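PDB 3WO8: beta-N-acetylglucosaminidase from Thermotoga maritima, which probably hydrolyses terminal non-reducing N-acetyl-D-hexosamine residues from N-acetyl-beta-D-hexosaminides, as a glycoside hydrolase of family 3. Local coordinates for residues Ser235-Ile238 against Ile239-Leu243; Asp201-Pro204 against Phe205-Leu209; Ala192-Glu195 against Lys196-Glu200; Asn265-Ser268 against Val269-Val273; Val308-Asp311 against Lys312-Ser316. One frame throughout, in Å; residues are numbered along the deposited sequence.

Contact 1 of 5, residues Ser235-Ile238 against Ile239-Leu243; sequences SEKI and ITDVL
Glu236 reaches forward along the opening turn of helix 236-247 to meet Thr240 and Asp241, four and five residues on. Beyond CB its chain bends at CG (chi2 79°), which turns the carboxylate along the helix surface instead of out from it. Glu236 CD comes within 4.0 Å of Asp241 OD2. The two carboxylate oxygens then part: Glu236 OE1 reaches Thr240 CB at 3.7 Å, while Glu236 OE2 lies 3.0 Å from Asp241 OD2, two acceptors with the carboxylate planes turned 75° apart. Such a pair of like charges would probably make at least one of the groups a weaker acid, more so because Glu245 brings a third carboxylate near Asp241.

The backbone beneath is wider than a regular alpha turn. Glu236 O takes Asp241 N at 3.0 Å, and Lys237 O takes Val242 N; both bonds span five residues, as in a pi-type turn. Ahead of it Ser235 is the N-cap, its OG accepting a weak bond from Ile238 N and held in turn by Asp228. On the buried side Ile238 and Val242 run alongside, though the exact place of Val242 CG1 is doubtful. Both cover Phe173 of strand 167-173, whereas Glu236 and Ile239 touch Ala279 at the end of helix 269-279, and Thr240 OG1 bonds to Ala279 O.

Contact 2 of 5, residues Asp201-Pro204 against Phe205-Leu209; sequences DLLP and FRKVL
Leu203 leans across Arg206 and Lys207 in the first turns of helix 203-211, one of the helices that pack round the parallel strands of the TIM barrel. Its CG stands opposite the backbone N (chi1 -179°), which carries Leu203 CD1 forward over one face of the Arg206 guanidinium, 3.8 Å from Arg206 NH2 and displaced toward the rim of that group. Leu203 CD1 also meets Lys207 CD at 3.6 Å, and Leu203 crosses both long chains at a slant. The polar ends of those chains go further: Arg206 NH2 bonds to Trp198 O while the guanidinium makes a cation-pi contact with the Trp198 ring, and Lys207 NZ pairs with Glu210.

Phe205 turns the other way, into the protein. Its ring presents an edge to Asp201 O, which lies in the ring plane 3.2 Å from Phe205 CD1, and it also meets Phe173 of strand 167-173 edge-to-face. Asp201 itself points its carboxylate off to a salt bridge with Lys178. Pro204, which has no N-H to give, sits early in the helix and packs on Val150 of helix 147-164. Leu202 O receives Arg206 N at 2.9 Å. Two residues on, Pro204 O takes Val208 N at 3.0 Å in an almost straight bond (174°), and Val208 CG2 rests 3.5 Å from that same oxygen.

Contact 3 of 5, residues Ala192-Glu195 against Lys196-Glu200; sequences APFE and KLWEE
Ala192 CB meets Leu197 CD1 at 3.6 Å, the methyl of the approaching loop set against a branch tip from the first turn of helix 194-199. This is the close-packed side. Leu197 continues inward onto Ile227 and Leu202. Beside it the aromatic pair Phe194 and Trp198 lie alongside, pointing the same way, with Phe194 CZ 4.0 Å from Trp198 CE3. Both side chains place CG anti to the backbone N (chi1 174° and -175°), so that one helical turn brings the rings abreast. They cover helix 236-247, where Phe194 touches Lys246 and Trp198 touches Val242; the indole also takes Lys246 as a cation-pi partner.

The outer side is looser and charged. Glu195 and Glu199 stack their carboxylates with planes 17° apart, Glu195 OE2 being 3.8 Å from Glu199 OE1. These like charges would probably repel mildly, though both residues are solvent-exposed. Lys196 reaches instead to Glu200, Lys196 NZ to Glu200 OE1 at 3.4 Å, a weak salt bridge; Glu200 OE1 is shared with Lys178.

Between the two sides runs regular backbone bonding: Pro193 O accepts Leu197 N in its carbonyl plane at 3.1 Å, and Glu195 O takes Glu199 N at 2.9 Å. The whole is a short amphipathic helix with a proline at the N-cap, laid on the outside of the TIM barrel.

Contact 4 of 5, residues Asn265-Ser268 against Val269-Val273; sequences NNFS and VEEIV
Ser268 and Glu271 form a capping box at the start of helix 269-279, each residue's side chain turned to the other's backbone. Of the polar contacts, Ser268 N gives its hydrogen to Glu271 OE2 in a bond bent to 141°; the modelled 2.5 Å between these two atoms is probably too short to take literally. In return Ser268 OG, held between its own backbone N and carbonyl carbon (chi1 87°), faces the first N-H groups of the helix. Ser268 OG accepts weak bonds from Glu271 N at 3.4 Å and Glu270 N at 3.3 Å; the first is nearly straight, the second bent. Glu271 CG is turned to the side of its own backbone N (chi1 -63°), and the chain beyond runs extended back past the cap to carry OE2 there. An alanine in place of Glu271 would take away the carboxylate and is likely to leave Ser268 N without its acceptor, with the weak bonds to Ser268 OG as what remains of the box.

Backbone bonding adds Ile272 N to Ser268 O at 2.8 Å, the first regular helical bond. The apolar contribution is smaller: Phe267 CB touches Ile272 CG1 at 3.8 Å.

The helix start lies on helix 292-304, where Val269 meets Thr298, Glu270 meets Leu302 and Ile272 meets Tyr295. On the loop side, Phe267 rests on Leu230 and Pro231, shortly before helix 236-247.

Contact 5 of 5, residues Val308-Asp311 against Lys312-Ser316; sequences VQKD and KVERS
Gln309 and Lys312 run side by side over the first turn of helix 310-326, pointing the same way. Gln309, the N-cap residue, swings CG opposite its carbonyl carbon (chi1 -41°) and then extends, laying Gln309 OE1 along the lysine's methylenes, 3.5 Å from Lys312 CE and 3.6 Å from Lys312 CG. Lys312 bends at chi2 (-131°) and straightens beyond, so that NZ arrives at Asn278 O, its hydrogen-bond partner in helix 269-279. A leucine in place of Lys312 would lack the ammonium group and would probably leave Asn278 O without this donor and Gln309 OE1 with less chain to lie along.

A second pair, Lys310 and Glu314, lie side by side on the exposed surface, pointing the same way: Lys310 is almost fully extended, and Glu314 OE1 sits 3.1 Å from Lys310 CE. The charges themselves stay apart, with Lys310 NZ 4.3 Å from Glu314 OE1, beyond a salt bridge. Inside, Val308 CG1 meets Val313 CG2 at 3.8 Å, the two side chains crossing at about a right angle.

Ser316 turns its OG back to Lys312 O at 3.1 Å, reaching that oxygen from the opposite face of its plane to Ser316 N; the same hydroxyl also pairs with Asn282. Val308 and Val313 pack on helix 292-304 through Leu303, while Val308 also touches Ser274 of helix 269-279, so the new helix starts in the angle between these two.

All five contacts are first turns of helices in the family 3 TIM-barrel domain. Contacts 3 and 2 follow each other directly: Leu202 N lies 2.9 Å from Leu197 O, a probable hydrogen bond across the turn, with centres 12 Å apart. Contact 1 touches both, by Leu243 CD1 on Leu209 CD1 (3.6 Å) and Val242 CG2 on Trp198 CZ3 (4.1 Å). It also reaches contact 5, where Thr240 OG1 is 4.0 Å from Lys312 NZ beside the carbonyls of Asn278 and Ala279. Contact 4 begins the helix carrying those carbonyls, its nearest atoms about 5 Å from contact 5. No other chain touches any of the five.

Contact 1 of 5, residues Ser235-Ile238 against Ile239-Leu243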
loop_
_atom_site.group_PDB
_atom_site.type_symbol
_atom_site.label_atom_id
_atom_site.label_comp_id
_atom_site.label_asym_id
_atom_site.label_seq_id
_atom_site.Cartn_x
_atom_site.Cartn_y
_atom_site.Cartn_z
ATOM N N SER B 235 3.733 29.341 24.780
ATOM C CA SER B 235 4.715 30.409 25.050
ATOM C C SER B 235 4.856 31.425 23.909
ATOM O O SER B 235 5.389 31.069 22.853
ATOM C CB SER B 235 6.087 29.767 25.299
ATOM O OG SER B 235 7.173 30.673 25.126
ATOM N N GLU B 236 4.430 32.686 24.131
ATOM C CA GLU B 236 4.712 33.800 23.169
ATOM C C GLU B 236 6.224 34.132 23.105
ATOM O O GLU B 236 6.732 34.518 22.057
ATOM C CB GLU B 236 3.795 35.055 23.359
ATOM C CG GLU B 236 4.311 36.218 24.214
ATOM C CD GLU B 236 5.300 37.158 23.510
ATOM O OE1 GLU B 236 4.988 37.717 22.433
ATOM O OE2 GLU B 236 6.402 37.372 24.061
ATOM N N LYS B 237 6.954 33.904 24.184
ATOM C CA LYS B 237 8.404 33.969 24.106
ATOM C C LYS B 237 9.028 32.987 23.137
ATOM O O LYS B 237 10.130 33.232 22.671
ATOM C CB LYS B 237 9.058 33.764 25.470
ATOM C CG LYS B 237 9.093 35.031 26.300
ATOM C CD LYS B 237 9.724 34.844 27.671
ATOM C CE LYS B 237 9.360 36.014 28.589
ATOM N NZ LYS B 237 9.415 35.625 30.019
ATOM N N ILE B 238 8.367 31.868 22.849
ATOM C CA ILE B 238 8.941 30.865 21.934
ATOM C C ILE B 238 8.297 31.000 20.552
ATOM O O ILE B 238 8.951 31.236 19.565
ATOM C CB ILE B 238 8.825 29.445 22.516
ATOM C CG1 ILE B 238 9.732 29.323 23.738
ATOM C CG2 ILE B 238 9.251 28.383 21.510
ATOM C CD1 ILE B 238 9.496 28.089 24.566
ATOM N N ILE B 239 6.992 30.921 20.478
ATOM C CA ILE B 239 6.341 31.035 19.177
ATOM C C ILE B 239 6.540 32.422 18.504
ATOM O O ILE B 239 6.884 32.488 17.332
ATOM C CB ILE B 239 4.839 30.698 19.279
ATOM C CG1 ILE B 239 4.673 29.231 19.726
ATOM C CG2 ILE B 239 4.138 30.985 17.959
ATOM C CD1 ILE B 239 3.238 28.733 19.759
ATOM N N THR B 240 6.311 33.528 19.216
ATOM C CA THR B 240 6.620 34.841 18.638
ATOM C C THR B 240 8.109 35.236 18.713
ATOM O O THR B 240 8.712 35.605 17.710
ATOM C CB THR B 240 5.780 35.946 19.239
ATOM O OG1 THR B 240 4.451 35.806 18.749
ATOM C CG2 THR B 240 6.316 37.303 18.781
ATOM N N ASP B 241 8.717 35.156 19.880
ATOM C CA ASP B 241 10.058 35.732 20.008
ATOM C C ASP B 241 11.132 34.887 19.345
ATOM O O ASP B 241 11.835 35.384 18.473
ATOM C CB ASP B 241 10.390 36.123 21.475
ATOM C CG ASP B 241 9.384 37.180 22.055
ATOM O OD1 ASP B 241 8.689 37.909 21.303
ATOM O OD2 ASP B 241 9.264 37.255 23.283
ATOM N N VAL B 242 11.254 33.618 19.713
ATOM C CA VAL B 242 12.261 32.754 19.054
ATOM C C VAL B 242 11.918 32.312 17.604
ATOM O O VAL B 242 12.833 32.121 16.790
ATOM C CB VAL B 242 12.613 31.522 19.895
ATOM C CG1 VAL B 242 11.477 30.535 19.861
ATOM C CG2 VAL B 242 13.867 30.837 19.380
ATOM N N LEU B 243 10.637 32.147 17.265
ATOM C CA LEU B 243 10.302 31.542 15.957
ATOM C C LEU B 243 9.905 32.568 14.923
ATOM O O LEU B 243 10.522 32.649 13.853
ATOM C CB LEU B 243 9.225 30.431 16.065
ATOM C CG LEU B 243 8.706 29.769 14.759
ATOM C CD1 LEU B 243 9.815 29.062 14.000
ATOM C CD2 LEU B 243 7.575 28.796 14.993
#

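Contact 2 of 5, residues Asp201-Pro204 against Phe205-Leu209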
loop_
_atom_site.group_PDB
_atom_site.type_symbol
_atom_site.label_atom_id
_atom_site.label_comp_id
_atom_site.label_asym_id
_atom_site.label_seq_id
_atom_site.Cartn_x
_atom_site.Cartn_y
_atom_site.Cartn_z
ATOM N N ASP B 201 19.529 21.895 19.390
ATOM C CA ASP B 201 18.162 21.483 19.041
ATOM C C ASP B 201 17.476 22.313 17.946
ATOM O O ASP B 201 16.666 21.786 17.167
ATOM C CB ASP B 201 17.272 21.496 20.299
ATOM C CG ASP B 201 17.866 20.680 21.429
ATOM O OD1 ASP B 201 19.009 21.006 21.861
ATOM O OD2 ASP B 201 17.205 19.693 21.847
ATOM N N LEU B 202 17.774 23.611 17.916
ATOM C CA LEU B 202 17.128 24.512 16.956
ATOM C C LEU B 202 17.896 24.555 15.662
ATOM O O LEU B 202 17.365 25.029 14.666
ATOM C CB LEU B 202 16.983 25.930 17.513
ATOM C CG LEU B 202 15.876 26.095 18.532
ATOM C CD1 LEU B 202 16.279 27.105 19.567
ATOM C CD2 LEU B 202 14.602 26.545 17.856
ATOM N N LEU B 203 19.130 24.065 15.675
ATOM C CA LEU B 203 19.932 24.080 14.466
ATOM C C LEU B 203 19.105 23.580 13.277
ATOM O O LEU B 203 18.877 24.355 12.342
ATOM C CB LEU B 203 21.288 23.349 14.623
ATOM C CG LEU B 203 22.129 23.399 13.343
ATOM C CD1 LEU B 203 22.201 24.810 12.808
ATOM C CD2 LEU B 203 23.552 22.892 13.534
ATOM N N PRO B 204 18.566 22.340 13.348
ATOM C CA PRO B 204 17.738 21.833 12.255
ATOM C C PRO B 204 16.518 22.683 11.914
ATOM O O PRO B 204 16.134 22.768 10.760
ATOM C CB PRO B 204 17.266 20.462 12.777
ATOM C CG PRO B 204 18.178 20.111 13.899
ATOM C CD PRO B 204 18.473 21.443 14.519
ATOM N N PHE B 205 15.889 23.286 12.907
ATOM C CA PHE B 205 14.665 24.084 12.662
ATOM C C PHE B 205 15.023 25.341 11.878
ATOM O O PHE B 205 14.253 25.804 11.028
ATOM C CB PHE B 205 13.916 24.394 13.988
ATOM C CG PHE B 205 13.301 23.163 14.630
ATOM C CD1 PHE B 205 14.040 22.355 15.483
ATOM C CD2 PHE B 205 12.010 22.772 14.319
ATOM C CE1 PHE B 205 13.488 21.205 16.030
ATOM C CE2 PHE B 205 11.451 21.638 14.877
ATOM C CZ PHE B 205 12.192 20.846 15.725
ATOM N N ARG B 206 16.224 25.847 12.136
ATOM C CA ARG B 206 16.712 27.044 11.473
ATOM C C ARG B 206 17.030 26.708 10.055
ATOM O O ARG B 206 16.636 27.425 9.147
ATOM C CB ARG B 206 17.997 27.566 12.141
ATOM C CG ARG B 206 17.910 27.696 13.649
ATOM C CD ARG B 206 18.856 28.702 14.219
ATOM N NE ARG B 206 20.082 28.144 14.791
ATOM C CZ ARG B 206 21.311 28.463 14.398
ATOM N NH1 ARG B 206 21.482 29.300 13.400
ATOM N NH2 ARG B 206 22.376 27.951 15.002
ATOM N N LYS B 207 17.778 25.628 9.872
ATOM C CA LYS B 207 18.218 25.235 8.533
ATOM C C LYS B 207 17.031 24.959 7.616
ATOM O O LYS B 207 16.951 25.560 6.534
ATOM C CB LYS B 207 19.238 24.088 8.560
ATOM C CG LYS B 207 20.694 24.572 8.536
ATOM C CD LYS B 207 21.024 25.689 9.556
ATOM C CE LYS B 207 22.365 26.416 9.297
ATOM N NZ LYS B 207 22.205 27.866 8.995
ATOM N N VAL B 208 16.080 24.133 8.049
ATOM C CA VAL B 208 14.907 23.877 7.196
ATOM C C VAL B 208 14.123 25.145 6.940
ATOM O O VAL B 208 13.663 25.386 5.816
ATOM C CB VAL B 208 13.942 22.808 7.776
ATOM C CG1 VAL B 208 12.684 22.650 6.910
ATOM C CG2 VAL B 208 14.651 21.475 7.902
ATOM N N LEU B 209 13.961 25.955 7.985
ATOM C CA LEU B 209 12.962 27.041 7.960
ATOM C C LEU B 209 13.357 28.229 7.095
ATOM O O LEU B 209 12.488 28.881 6.523
ATOM C CB LEU B 209 12.577 27.490 9.379
ATOM C CG LEU B 209 11.498 26.633 10.034
ATOM C CD1 LEU B 209 11.296 27.019 11.483
ATOM C CD2 LEU B 209 10.181 26.743 9.272
#

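Contact 3 of 5, residues Ala192-Glu195 against Lys196-Glu200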
loop_
_atom_site.group_PDB
_atom_site.type_symbol
_atom_site.label_atom_id
_atom_site.label_comp_id
_atom_site.label_asym_id
_atom_site.label_seq_id
_atom_site.Cartn_x
_atom_site.Cartn_y
_atom_site.Cartn_z
ATOM N N ALA B 192 18.314 23.432 29.576
ATOM C CA ALA B 192 19.552 23.783 28.911
ATOM C C ALA B 192 19.628 25.281 28.660
ATOM O O ALA B 192 18.619 25.923 28.374
ATOM C CB ALA B 192 19.700 23.025 27.608
ATOM N N PRO B 193 20.826 25.848 28.818
ATOM C CA PRO B 193 21.025 27.223 28.436
ATOM C C PRO B 193 20.526 27.489 27.016
ATOM O O PRO B 193 20.906 26.787 26.078
ATOM C CB PRO B 193 22.560 27.388 28.525
ATOM C CG PRO B 193 23.122 26.056 28.965
ATOM C CD PRO B 193 21.971 25.336 29.592
ATOM N N PHE B 194 19.704 28.512 26.849
ATOM C CA PHE B 194 19.237 28.899 25.516
ATOM C C PHE B 194 20.302 28.872 24.438
ATOM O O PHE B 194 19.989 28.735 23.270
ATOM C CB PHE B 194 18.670 30.298 25.537
ATOM C CG PHE B 194 18.310 30.822 24.184
ATOM C CD1 PHE B 194 17.038 30.613 23.654
ATOM C CD2 PHE B 194 19.231 31.538 23.428
ATOM C CE1 PHE B 194 16.694 31.131 22.404
ATOM C CE2 PHE B 194 18.897 32.041 22.173
ATOM C CZ PHE B 194 17.626 31.845 21.667
ATOM N N GLU B 195 21.556 29.051 24.811
ATOM C CA GLU B 195 22.617 29.014 23.827
ATOM C C GLU B 195 22.826 27.571 23.355
ATOM O O GLU B 195 22.977 27.322 22.163
ATOM C CB GLU B 195 23.907 29.600 24.397
ATOM C CG GLU B 195 24.913 30.030 23.333
ATOM C CD GLU B 195 26.364 29.732 23.729
ATOM O OE1 GLU B 195 27.291 30.276 23.090
ATOM O OE2 GLU B 195 26.589 28.947 24.679
ATOM N N LYS B 196 22.836 26.621 24.281
ATOM C CA LYS B 196 22.935 25.213 23.891
ATOM C C LYS B 196 21.780 24.867 22.954
ATOM O O LYS B 196 21.998 24.270 21.900
ATOM C CB LYS B 196 22.929 24.290 25.107
ATOM C CG LYS B 196 24.278 23.672 25.440
ATOM C CD LYS B 196 24.092 22.333 26.160
ATOM C CE LYS B 196 25.155 21.304 25.780
ATOM N NZ LYS B 196 24.612 19.912 25.752
ATOM N N LEU B 197 20.571 25.267 23.342
ATOM C CA LEU B 197 19.386 25.159 22.483
ATOM C C LEU B 197 19.559 25.658 21.071
ATOM O O LEU B 197 19.225 24.962 20.097
ATOM C CB LEU B 197 18.220 25.957 23.045
ATOM C CG LEU B 197 17.125 25.118 23.703
ATOM C CD1 LEU B 197 17.682 24.304 24.869
ATOM C CD2 LEU B 197 15.958 26.013 24.134
ATOM N N TRP B 198 20.026 26.898 20.976
ATOM C CA TRP B 198 20.177 27.587 19.696
ATOM C C TRP B 198 21.205 26.866 18.838
ATOM O O TRP B 198 20.981 26.610 17.666
ATOM C CB TRP B 198 20.582 29.048 19.926
ATOM C CG TRP B 198 20.632 29.802 18.665
ATOM C CD1 TRP B 198 21.750 30.119 17.962
ATOM C CD2 TRP B 198 19.512 30.274 17.894
ATOM N NE1 TRP B 198 21.400 30.786 16.814
ATOM C CE2 TRP B 198 20.034 30.890 16.747
ATOM C CE3 TRP B 198 18.121 30.236 18.064
ATOM C CZ2 TRP B 198 19.215 31.479 15.766
ATOM C CZ3 TRP B 198 17.289 30.827 17.070
ATOM C CH2 TRP B 198 17.846 31.447 15.952
ATOM N N GLU B 199 22.313 26.523 19.463
ATOM C CA GLU B 199 23.375 25.756 18.829
ATOM C C GLU B 199 23.044 24.316 18.472
ATOM O O GLU B 199 23.622 23.783 17.539
ATOM C CB GLU B 199 24.592 25.715 19.745
ATOM C CG GLU B 199 25.258 27.061 19.910
ATOM C CD GLU B 199 26.523 26.977 20.729
ATOM O OE1 GLU B 199 26.502 26.375 21.829
ATOM O OE2 GLU B 199 27.535 27.523 20.258
ATOM N N GLU B 200 22.188 23.654 19.251
ATOM C CA GLU B 200 21.925 22.204 19.041
ATOM C C GLU B 200 20.512 21.904 18.511
ATOM O O GLU B 200 20.312 21.757 17.322
ATOM C CB GLU B 200 22.212 21.438 20.324
ATOM C CG GLU B 200 23.697 21.346 20.635
ATOM C CD GLU B 200 23.996 20.994 22.078
ATOM O OE1 GLU B 200 23.224 20.237 22.706
ATOM O OE2 GLU B 200 25.030 21.476 22.585
#

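Contact 4 of 5, residues Asn265-Ser268 against Val269-Val273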
loop_
_atom_site.group_PDB
_atom_site.type_symbol
_atom_site.label_atom_id
_atom_site.label_comp_id
_atom_site.label_asym_id
_atom_site.label_seq_id
_atom_site.Cartn_x
_atom_site.Cartn_y
_atom_site.Cartn_z
ATOM N N ASN B 265 -3.614 18.706 31.662
ATOM C CA ASN B 265 -3.622 18.618 33.114
ATOM C C ASN B 265 -3.250 19.942 33.762
ATOM O O ASN B 265 -3.548 20.171 34.923
ATOM C CB ASN B 265 -2.633 17.541 33.613
ATOM C CG ASN B 265 -3.045 16.113 33.231
ATOM O OD1 ASN B 265 -4.174 15.854 32.811
ATOM N ND2 ASN B 265 -2.115 15.175 33.391
ATOM N N ASN B 266 -2.576 20.809 33.024
ATOM C CA ASN B 266 -1.963 21.982 33.634
ATOM C C ASN B 266 -2.613 23.279 33.212
ATOM O O ASN B 266 -2.282 24.313 33.752
ATOM C CB ASN B 266 -0.460 21.971 33.374
ATOM C CG ASN B 266 0.175 20.660 33.811
ATOM O OD1 ASN B 266 0.494 19.787 33.000
ATOM N ND2 ASN B 266 0.297 20.483 35.107
ATOM N N PHE B 267 -3.570 23.225 32.289
ATOM C CA PHE B 267 -4.159 24.427 31.720
ATOM C C PHE B 267 -5.528 24.029 31.315
ATOM O O PHE B 267 -5.789 22.849 31.111
ATOM C CB PHE B 267 -3.363 24.934 30.477
ATOM C CG PHE B 267 -1.948 25.362 30.816
ATOM C CD1 PHE B 267 -0.921 24.432 30.868
ATOM C CD2 PHE B 267 -1.668 26.674 31.184
ATOM C CE1 PHE B 267 0.363 24.802 31.254
ATOM C CE2 PHE B 267 -0.384 27.046 31.566
ATOM C CZ PHE B 267 0.638 26.110 31.604
ATOM N N SER B 268 -6.395 25.016 31.191
ATOM C CA SER B 268 -7.781 24.787 30.877
ATOM C C SER B 268 -7.982 25.153 29.436
ATOM O O SER B 268 -7.252 26.011 28.902
ATOM C CB SER B 268 -8.687 25.681 31.757
ATOM O OG SER B 268 -8.939 26.991 31.214
ATOM N N VAL B 269 -9.012 24.572 28.826
ATOM C CA VAL B 269 -9.331 24.886 27.435
ATOM C C VAL B 269 -9.184 26.374 27.120
ATOM O O VAL B 269 -8.578 26.756 26.118
ATOM C CB VAL B 269 -10.745 24.433 27.062
ATOM C CG1 VAL B 269 -11.075 24.831 25.632
ATOM C CG2 VAL B 269 -10.867 22.917 27.206
ATOM N N GLU B 270 -9.709 27.195 28.013
ATOM C CA GLU B 270 -9.751 28.659 27.854
ATOM C C GLU B 270 -8.350 29.263 27.799
ATOM O O GLU B 270 -8.036 30.026 26.897
ATOM C CB GLU B 270 -10.555 29.266 29.024
ATOM C CG GLU B 270 -11.135 30.655 28.801
ATOM C CD GLU B 270 -11.196 31.475 30.092
ATOM O OE1 GLU B 270 -10.112 31.782 30.644
ATOM O OE2 GLU B 270 -12.312 31.822 30.555
ATOM N N GLU B 271 -7.528 28.916 28.777
ATOM C CA GLU B 271 -6.134 29.305 28.784
ATOM C C GLU B 271 -5.439 28.767 27.524
ATOM O O GLU B 271 -4.634 29.456 26.903
ATOM C CB GLU B 271 -5.413 28.750 30.034
ATOM C CG GLU B 271 -5.894 29.248 31.412
ATOM C CD GLU B 271 -5.552 28.270 32.539
ATOM O OE1 GLU B 271 -4.848 28.637 33.507
ATOM O OE2 GLU B 271 -5.970 27.096 32.437
ATOM N N ILE B 272 -5.761 27.530 27.154
ATOM C CA ILE B 272 -5.110 26.848 26.047
ATOM C C ILE B 272 -5.338 27.601 24.741
ATOM O O ILE B 272 -4.386 28.040 24.106
ATOM C CB ILE B 272 -5.596 25.384 25.973
ATOM C CG1 ILE B 272 -4.839 24.536 27.012
ATOM C CG2 ILE B 272 -5.397 24.790 24.586
ATOM C CD1 ILE B 272 -5.287 23.082 27.124
ATOM N N VAL B 273 -6.597 27.766 24.356
ATOM C CA VAL B 273 -6.952 28.495 23.122
ATOM C C VAL B 273 -6.304 29.879 23.096
ATOM O O VAL B 273 -5.793 30.325 22.063
ATOM C CB VAL B 273 -8.485 28.687 22.985
ATOM C CG1 VAL B 273 -8.859 29.405 21.698
ATOM C CG2 VAL B 273 -9.213 27.350 23.017
#

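Contact 5 of 5, residues Val308-Asp311 against Lys312-Ser316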
loop_
_atom_site.group_PDB
_atom_site.type_symbol
_atom_site.label_atom_id
_atom_site.label_comp_id
_atom_site.label_asym_id
_atom_site.label_seq_id
_atom_site.Cartn_x
_atom_site.Cartn_y
_atom_site.Cartn_z
ATOM N N VAL B 308 -9.047 37.236 23.660
ATOM C CA VAL B 308 -8.194 36.765 22.571
ATOM C C VAL B 308 -8.112 37.806 21.487
ATOM O O VAL B 308 -9.128 38.265 20.971
ATOM C CB VAL B 308 -8.721 35.445 21.976
ATOM C CG1 VAL B 308 -8.026 35.083 20.676
ATOM C CG2 VAL B 308 -8.496 34.335 22.975
ATOM N N GLN B 309 -6.887 38.130 21.108
ATOM C CA GLN B 309 -6.638 39.254 20.205
ATOM C C GLN B 309 -7.167 38.957 18.812
ATOM O O GLN B 309 -6.671 38.078 18.127
ATOM C CB GLN B 309 -5.143 39.584 20.136
ATOM C CG GLN B 309 -4.438 39.512 21.484
ATOM C CD GLN B 309 -2.943 39.760 21.398
ATOM O OE1 GLN B 309 -2.415 40.100 20.334
ATOM N NE2 GLN B 309 -2.248 39.587 22.530
ATOM N N LYS B 310 -8.164 39.714 18.393
ATOM C CA LYS B 310 -8.740 39.572 17.060
ATOM C C LYS B 310 -7.722 39.663 15.907
ATOM O O LYS B 310 -7.908 39.025 14.872
ATOM C CB LYS B 310 -9.822 40.635 16.861
ATOM C CG LYS B 310 -10.259 40.849 15.416
ATOM C CD LYS B 310 -11.644 41.476 15.356
ATOM C CE LYS B 310 -11.881 42.200 14.042
ATOM N NZ LYS B 310 -12.841 43.321 14.209
ATOM N N ASP B 311 -6.675 40.469 16.055
ATOM C CA ASP B 311 -5.705 40.602 14.960
ATOM C C ASP B 311 -5.120 39.227 14.633
ATOM O O ASP B 311 -5.131 38.799 13.475
ATOM C CB ASP B 311 -4.579 41.663 15.187
ATOM C CG ASP B 311 -4.512 42.220 16.615
ATOM O OD1 ASP B 311 -5.561 42.629 17.171
ATOM O OD2 ASP B 311 -3.386 42.290 17.159
ATOM N N LYS B 312 -4.669 38.526 15.671
ATOM C CA LYS B 312 -4.014 37.222 15.512
ATOM C C LYS B 312 -4.929 36.169 14.891
ATOM O O LYS B 312 -4.496 35.370 14.082
ATOM C CB LYS B 312 -3.504 36.729 16.862
ATOM C CG LYS B 312 -2.660 37.767 17.583
ATOM C CD LYS B 312 -1.345 37.209 18.105
ATOM C CE LYS B 312 -0.288 38.293 18.172
ATOM N NZ LYS B 312 0.937 37.812 18.848
ATOM N N VAL B 313 -6.197 36.178 15.276
ATOM C CA VAL B 313 -7.185 35.257 14.725
ATOM C C VAL B 313 -7.349 35.457 13.221
ATOM O O VAL B 313 -7.299 34.489 12.461
ATOM C CB VAL B 313 -8.536 35.391 15.456
ATOM C CG1 VAL B 313 -9.634 34.554 14.801
ATOM C CG2 VAL B 313 -8.376 34.935 16.893
ATOM N N GLU B 314 -7.521 36.703 12.792
ATOM C CA GLU B 314 -7.612 37.026 11.353
ATOM C C GLU B 314 -6.305 36.825 10.590
ATOM O O GLU B 314 -6.330 36.546 9.399
ATOM C CB GLU B 314 -8.091 38.459 11.129
ATOM C CG GLU B 314 -9.599 38.641 11.134
ATOM C CD GLU B 314 -9.992 40.087 10.840
ATOM O OE1 GLU B 314 -10.196 40.862 11.803
ATOM O OE2 GLU B 314 -10.068 40.464 9.645
ATOM N N ARG B 315 -5.179 36.981 11.273
ATOM C CA ARG B 315 -3.865 36.767 10.682
ATOM C C ARG B 315 -3.650 35.289 10.442
ATOM O O ARG B 315 -3.113 34.863 9.441
ATOM C CB ARG B 315 -2.791 37.212 11.665
ATOM C CG ARG B 315 -1.632 37.936 11.037
ATOM C CD ARG B 315 -1.722 39.436 11.318
ATOM N NE ARG B 315 -0.391 39.984 11.557
ATOM C CZ ARG B 315 0.327 39.806 12.670
ATOM N NH1 ARG B 315 1.534 40.353 12.747
ATOM N NH2 ARG B 315 -0.140 39.097 13.700
ATOM N N SER B 316 -4.025 34.512 11.443
ATOM C CA SER B 316 -3.914 33.072 11.383
ATOM C C SER B 316 -4.837 32.574 10.278
ATOM O O SER B 316 -4.420 31.807 9.429
ATOM C CB SER B 316 -4.252 32.443 12.744
ATOM O OG SER B 316 -3.179 32.599 13.672
#